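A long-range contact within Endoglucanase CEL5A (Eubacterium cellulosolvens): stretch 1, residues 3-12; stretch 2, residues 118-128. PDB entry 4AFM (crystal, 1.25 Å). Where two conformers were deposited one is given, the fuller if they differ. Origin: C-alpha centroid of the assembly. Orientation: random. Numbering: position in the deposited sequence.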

ATOM      1  N   GLY A   3      -3.755 -17.388  -6.800  0.60 37.44           N
ATOM      2  CA  GLY A   3      -2.270 -17.128  -6.867  0.60 33.45           C
ATOM      3  C   GLY A   3      -1.801 -16.307  -5.670  0.60 29.27           C
ATOM      4  O   GLY A   3      -2.587 -16.219  -4.620  0.60 25.55           O
ATOM      5  N   ASP A   4      -0.556 -15.793  -5.836  1.00 25.06           N
ATOM      6  CA  ASP A   4       0.177 -14.999  -4.774  1.00 22.25           C
ATOM      7  C   ASP A   4       0.445 -13.561  -5.218  1.00 18.32           C
ATOM      8  O   ASP A   4       0.898 -13.204  -6.356  1.00 21.12           O
ATOM      9  CB  ASP A   4       1.543 -15.487  -4.494  1.00 23.90           C
ATOM     10  CG  ASP A   4       1.599 -16.644  -3.412  1.00 32.43           C
ATOM     11  OD1 ASP A   4       0.577 -17.346  -3.226  1.00 34.63           O
ATOM     12  OD2 ASP A   4       2.675 -16.782  -2.764  1.00 38.10           O
ATOM     13  N   ILE A   5       0.115 -12.712  -4.317  1.00 10.69           N
ATOM     14  CA  ILE A   5       0.166 -11.248  -4.573  1.00  8.74           C
ATOM     15  C   ILE A   5       1.225 -10.725  -3.613  1.00  7.57           C
ATOM     16  O   ILE A   5       1.071 -10.897  -2.379  1.00  8.04           O
ATOM     17  CB  ILE A   5      -1.181 -10.678  -4.335  1.00  8.86           C
ATOM     18  CG1 ILE A   5      -2.245 -11.329  -5.298  1.00 10.87           C
ATOM     19  CG2 ILE A   5      -1.104  -9.199  -4.469  1.00 10.58           C
ATOM     20  CD1 ILE A   5      -3.667 -11.019  -4.896  1.00 12.63           C
ATOM     21  N   VAL A   6       2.202 -10.051  -4.116  1.00  6.90           N
ATOM     22  CA  VAL A   6       3.213  -9.425  -3.263  1.00  7.29           C
ATOM     23  C   VAL A   6       2.709  -8.051  -2.851  1.00  6.79           C
ATOM     24  O   VAL A   6       2.471  -7.192  -3.756  1.00  6.78           O
ATOM     25  CB  VAL A   6       4.567  -9.378  -3.932  1.00  7.68           C
ATOM     26  CG1 VAL A   6       5.611  -8.664  -3.042  1.00  8.08           C
ATOM     27  CG2 VAL A   6       5.045 -10.761  -4.339  1.00  9.53           C
ATOM     28  N   LEU A   7       2.467  -7.832  -1.583  1.00  6.49           N
ATOM     29  CA  LEU A   7       2.069  -6.532  -1.042  1.00  6.64           C
ATOM     30  C   LEU A   7       3.248  -5.698  -0.724  1.00  6.49           C
ATOM     31  O   LEU A   7       3.117  -4.453  -0.650  1.00  7.89           O
ATOM     32  CB  LEU A   7       1.185  -6.752   0.214  1.00  6.54           C
ATOM     33  CG  LEU A   7      -0.050  -7.566  -0.012  1.00  7.76           C
ATOM     34  CD1 LEU A   7      -0.900  -7.661   1.268  1.00  8.80           C
ATOM     35  CD2 LEU A   7      -0.860  -7.107  -1.143  1.00  9.53           C
ATOM     36  N   PHE A   8       4.396  -6.285  -0.475  1.00  6.26           N
ATOM     37  CA  PHE A   8       5.641  -5.580  -0.168  1.00  6.19           C
ATOM     38  C   PHE A   8       6.779  -6.542  -0.306  1.00  5.99           C
ATOM     39  O   PHE A   8       6.681  -7.697   0.202  1.00  6.56           O
ATOM     40  CB  PHE A   8       5.634  -5.072   1.309  1.00  7.19           C
ATOM     41  CG  PHE A   8       6.940  -4.449   1.698  1.00  6.89           C
ATOM     42  CD1 PHE A   8       7.292  -3.157   1.246  1.00  7.30           C
ATOM     43  CD2 PHE A   8       7.873  -5.159   2.456  1.00  7.48           C
ATOM     44  CE1 PHE A   8       8.526  -2.648   1.576  1.00  7.72           C
ATOM     45  CE2 PHE A   8       9.124  -4.630   2.783  1.00  7.89           C
ATOM     46  CZ  PHE A   8       9.426  -3.320   2.350  1.00  7.78           C
ATOM     47  N   SER A   9       7.924  -6.141  -0.869  1.00  6.38           N
ATOM     48  CA  SER A   9       9.147  -6.896  -0.603  0.54  7.23           C
ATOM     49  C   SER A   9      10.292  -5.879  -0.593  1.00  7.12           C
ATOM     50  O   SER A   9      10.345  -4.962  -1.433  1.00  8.12           O
ATOM     51  CB  SER A   9       9.299  -8.073  -1.538  0.54  8.16           C
ATOM     52  OG  SER A   9       9.729  -7.583  -2.726  0.54 11.19           O
ATOM     53  N   GLY A  10      11.204  -6.050   0.326  1.00  7.68           N
ATOM     54  CA  GLY A  10      12.320  -5.111   0.532  1.00  7.94           C
ATOM     55  C   GLY A  10      12.842  -5.330   1.914  1.00  7.40           C
ATOM     56  O   GLY A  10      13.040  -6.470   2.336  1.00  7.99           O
ATOM     57  N   SER A  11      13.027  -4.218   2.636  1.00  8.21           N
ATOM     58  CA  SER A  11      13.601  -4.283   3.993  1.00  8.32           C
ATOM     59  C   SER A  11      13.020  -3.156   4.765  1.00  8.68           C
ATOM     60  O   SER A  11      13.616  -2.054   4.839  1.00 12.23           O
ATOM     61  CB  SER A  11      15.117  -4.317   3.916  1.00  9.24           C
ATOM     62  OG  SER A  11      15.586  -4.636   5.255  1.00 11.57           O
ATOM     63  N   LYS A  12      11.875  -3.310   5.406  1.00  7.81           N
ATOM     64  CA  LYS A  12      11.155  -2.255   6.127  1.00  7.12           C
ATOM     65  C   LYS A  12      11.454  -2.440   7.621  1.00  6.75           C
ATOM     66  O   LYS A  12      11.005  -3.440   8.198  1.00  6.83           O
ATOM     67  CB  LYS A  12       9.664  -2.382   5.832  1.00  8.69           C
ATOM     68  CG  LYS A  12       8.723  -1.545   6.681  1.00 10.82           C
ATOM     69  CD  LYS A  12       8.867  -0.067   6.417  1.00 11.66           C
ATOM     70  CE  LYS A  12       7.612   0.635   6.956  1.00 13.92           C
ATOM     71  NZ  LYS A  12       7.748   2.101   6.833  1.00 11.42           N
HETATM   72  N   MSE A 118      11.760  -4.411  14.545  1.00  6.52           N
HETATM   73  CA  MSE A 118      11.325  -5.461  13.629  0.62  6.32           C
HETATM   74  C   MSE A 118      11.706  -5.095  12.218  1.00  6.07           C
HETATM   75  O   MSE A 118      11.555  -3.935  11.805  1.00  7.04           O
HETATM   76  CB  MSE A 118       9.780  -5.644  13.796  0.62  6.61           C
HETATM   77  CG  MSE A 118       9.280  -6.883  13.112  0.62  6.31           C
HETATM   78 SE   MSE A 118       7.428  -7.265  13.483  0.62  7.31          SE
HETATM   79  CE  MSE A 118       6.566  -5.907  12.396  0.62  7.00           C
ATOM     80  N   THR A 119      12.099  -6.033  11.405  1.00  5.98           N
ATOM     81  CA  THR A 119      12.308  -5.833   9.986  1.00  6.34           C
ATOM     82  C   THR A 119      11.404  -6.806   9.226  1.00  6.34           C
ATOM     83  O   THR A 119      11.423  -8.030   9.506  1.00  7.24           O
ATOM     84  CB  THR A 119      13.771  -6.047   9.528  1.00  6.85           C
ATOM     85  OG1 THR A 119      14.489  -4.988  10.242  1.00  8.14           O
ATOM     86  CG2 THR A 119      13.977  -5.850   8.074  1.00  7.68           C
ATOM     87  N   VAL A 120      10.602  -6.285   8.312  1.00  6.00           N
ATOM     88  CA  VAL A 120       9.807  -7.081   7.417  1.00  5.85           C
ATOM     89  C   VAL A 120      10.474  -7.075   6.063  1.00  5.73           C
ATOM     90  O   VAL A 120      10.746  -5.961   5.532  1.00  6.19           O
ATOM     91  CB  VAL A 120       8.373  -6.502   7.388  1.00  6.39           C
ATOM     92  CG1 VAL A 120       7.573  -7.154   6.239  1.00  7.36           C
ATOM     93  CG2 VAL A 120       7.661  -6.718   8.734  1.00  7.32           C
ATOM     94  N   THR A 121      10.633  -8.215   5.456  1.00  5.93           N
ATOM     95  CA  THR A 121      11.222  -8.306   4.120  1.00  6.33           C
ATOM     96  C   THR A 121      10.224  -8.669   3.043  1.00  6.08           C
ATOM     97  O   THR A 121      10.489  -8.460   1.867  1.00  7.05           O
ATOM     98  CB  THR A 121      12.421  -9.280   4.114  1.00  7.10           C
ATOM     99  OG1 THR A 121      11.964 -10.560   4.597  1.00  7.27           O
ATOM    100  CG2 THR A 121      13.554  -8.780   5.004  1.00  7.82           C
ATOM    101  N   LYS A 122       9.065  -9.253   3.393  1.00  5.91           N
ATOM    102  CA  LYS A 122       8.078  -9.622   2.370  1.00  6.04           C
ATOM    103  C   LYS A 122       6.717  -9.764   3.005  1.00  5.65           C
ATOM    104  O   LYS A 122       6.621 -10.291   4.127  1.00  6.08           O
ATOM    105  CB  LYS A 122       8.508 -10.920   1.684  1.00  8.03           C
ATOM    106  CG  LYS A 122       7.742 -11.130   0.405  1.00 10.32           C
ATOM    107  CD  LYS A 122       8.345 -12.350  -0.378  1.00 14.54           C
ATOM    108  CE  LYS A 122       7.833 -12.381  -1.774  1.00 17.28           C
ATOM    109  NZ  LYS A 122       8.427 -13.479  -2.641  1.00 22.62           N
ATOM    110  N   ILE A 123       5.689  -9.325   2.323  1.00  5.71           N
ATOM    111  CA  ILE A 123       4.290  -9.541   2.713  1.00  5.79           C
ATOM    112  C   ILE A 123       3.580 -10.033   1.490  1.00  6.12           C
ATOM    113  O   ILE A 123       3.649  -9.380   0.421  1.00  6.57           O
ATOM    114  CB  ILE A 123       3.623  -8.261   3.232  1.00  6.18           C
ATOM    115  CG1 ILE A 123       4.404  -7.642   4.400  1.00  6.88           C
ATOM    116  CG2 ILE A 123       2.191  -8.522   3.605  1.00  6.91           C
ATOM    117  CD1 ILE A 123       3.869  -6.301   4.893  1.00  7.84           C
ATOM    118  N   VAL A 124       2.929 -11.172   1.610  1.00  6.39           N
ATOM    119  CA  VAL A 124       2.156 -11.726   0.451  0.74  7.58           C
ATOM    120  C   VAL A 124       0.791 -12.094   0.880  1.00  7.37           C
ATOM    121  O   VAL A 124       0.502 -12.513   2.045  1.00  9.42           O
ATOM    122  CB  VAL A 124       2.829 -12.972  -0.096  0.74  9.62           C
ATOM    123  CG1 VAL A 124       4.196 -12.675  -0.583  0.74 10.36           C
ATOM    124  CG2 VAL A 124       2.811 -14.029   0.874  0.74 15.34           C
ATOM    125  N   ALA A 125      -0.172 -11.843   0.022  1.00  7.05           N
ATOM    126  CA  ALA A 125      -1.545 -12.388   0.147  1.00  7.70           C
ATOM    127  C   ALA A 125      -1.647 -13.542  -0.796  1.00  8.10           C
ATOM    128  O   ALA A 125      -1.325 -13.444  -1.989  1.00  9.51           O
ATOM    129  CB  ALA A 125      -2.590 -11.343  -0.193  1.00  8.26           C
ATOM    130  N   SER A 126      -2.131 -14.675  -0.338  1.00  9.48           N
ATOM    131  CA  SER A 126      -2.286 -15.898  -1.138  0.86 12.28           C
ATOM    132  C   SER A 126      -3.767 -16.261  -1.091  1.00 10.98           C
ATOM    133  O   SER A 126      -4.314 -16.340   0.009  1.00 12.43           O
ATOM    134  CB  SER A 126      -1.480 -17.071  -0.478  0.86 15.77           C
ATOM    135  OG  SER A 126      -0.115 -16.781  -0.740  0.86 25.00           O
ATOM    136  N   TYR A 127      -4.367 -16.654  -2.147  1.00 11.96           N
ATOM    137  CA  TYR A 127      -5.705 -17.206  -2.103  1.00 13.20           C
ATOM    138  C   TYR A 127      -5.702 -18.695  -1.987  1.00 16.57           C
ATOM    139  O   TYR A 127      -4.845 -19.323  -2.596  1.00 21.02           O
ATOM    140  CB  TYR A 127      -6.428 -16.828  -3.408  1.00 13.96           C
ATOM    141  CG  TYR A 127      -6.532 -15.341  -3.666  1.00 13.06           C
ATOM    142  CD1 TYR A 127      -6.948 -14.477  -2.641  1.00 12.74           C
ATOM    143  CD2 TYR A 127      -6.270 -14.820  -4.891  1.00 14.85           C
ATOM    144  CE1 TYR A 127      -7.082 -13.138  -2.910  1.00 11.72           C
ATOM    145  CE2 TYR A 127      -6.459 -13.441  -5.191  1.00 13.88           C
ATOM    146  CZ  TYR A 127      -6.864 -12.609  -4.132  1.00 11.93           C
ATOM    147  OH  TYR A 127      -7.012 -11.258  -4.428  1.00 12.22           O
ATOM    148  N   THR A 128      -6.522 -19.212  -1.129  1.00 18.87           N
ATOM    149  CA  THR A 128      -6.604 -20.627  -0.761  1.00 24.36           C
ATOM    150  C   THR A 128      -7.972 -21.176  -1.219  0.53 26.67           C
ATOM    151  O   THR A 128      -8.170 -22.378  -1.153  0.51 32.93           O
ATOM    152  CB  THR A 128      -6.386 -20.783   0.782  1.00 31.03           C
ATOM    153  OG1 THR A 128      -7.343 -19.955   1.473  1.00 36.89           O
ATOM    154  CG2 THR A 128      -5.001 -20.275   1.198  1.00 29.20           C
TER

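Two segments far apart in sequence can be joined edge to edge by backbone hydrogen bonds, and beta bulges let a kinked strand keep pace with a continuous partner. The terminal segments of this endoglucanase chain illustrate the principle. Residues 118-127 form one unbroken strand; the opposing segment runs antiparallel to it but turns corners at Leu-7 and Gly-10, and together the two bury 862 Å².

Met-118, a selenomethionine, scarcely takes part. At Thr-119 the methyl CG2 lies 3.5 Å from Ser-11 OG, a contact of van der Waals kind. Val-120 then makes the reciprocal pair of bonds expected of an antiparallel hydrogen-bonded pair: its N donates to Lys-12 O and its O accepts from Lys-12 N, both at 2.9 Å. Val-120 CG1 also meets the ring of Phe-8 at CD2, 4.3 Å away, while Val-120 O sits at the ring edge, 3.5 Å from Phe-8 CE2.

Between this pair and the next bridge, Ser-9 with Lys-122, the register slips by one, the first bulge met in this direction. Thr-121 spans it: its O accepts from Gly-10 N at 2.9 Å and lies 3.2 Å from Ser-9 CA, in a CA-H...O contact. The absence of a side chain at Gly-10 suits the corner, since a CB there would come within about 3.2 Å of Phe-8 CZ. At Lys-122 the aliphatic part of the side chain does the packing, with CG 3.9 Å from Ser-9 CB and CE 4.1 Å from Val-6 CG2.

Ile-123 faces the second bulge. Its N donates to Phe-8 O at 2.9 Å, whereas its O serves two donors, Leu-7 N at 2.8 Å and, weakly, Phe-8 N at 3.3 Å. The extra residue is thus absorbed without leaving either amide unpaired. Its side chain packs against both residues, CG2 lying 4.0 Å from Leu-7 CB and CD1 4.2 Å from Phe-8 CB.

Val-124 pairs with Val-6 without backbone hydrogen bonds, and Val-124 CG1 approaches Val-6 CG2 to 4.3 Å. Ala-125 restores the reciprocal pattern with Ile-5: Ile-5 N to Ala-125 O spans 2.8 Å and Ala-125 N to Ile-5 O 2.9 Å. The small Ala-125 CB touches Ile-5 CB at 4.4 Å and Leu-7 CD1 at 4.3 Å.

Ser-126 adds a polar link, OG donating to Asp-4 OD1 over a short 2.6 Å. Finally, Tyr-127 N donates to Gly-3 O at 3.1 Å, and Ile-5 CD1 lies 3.7 Å from Tyr-127 CZ.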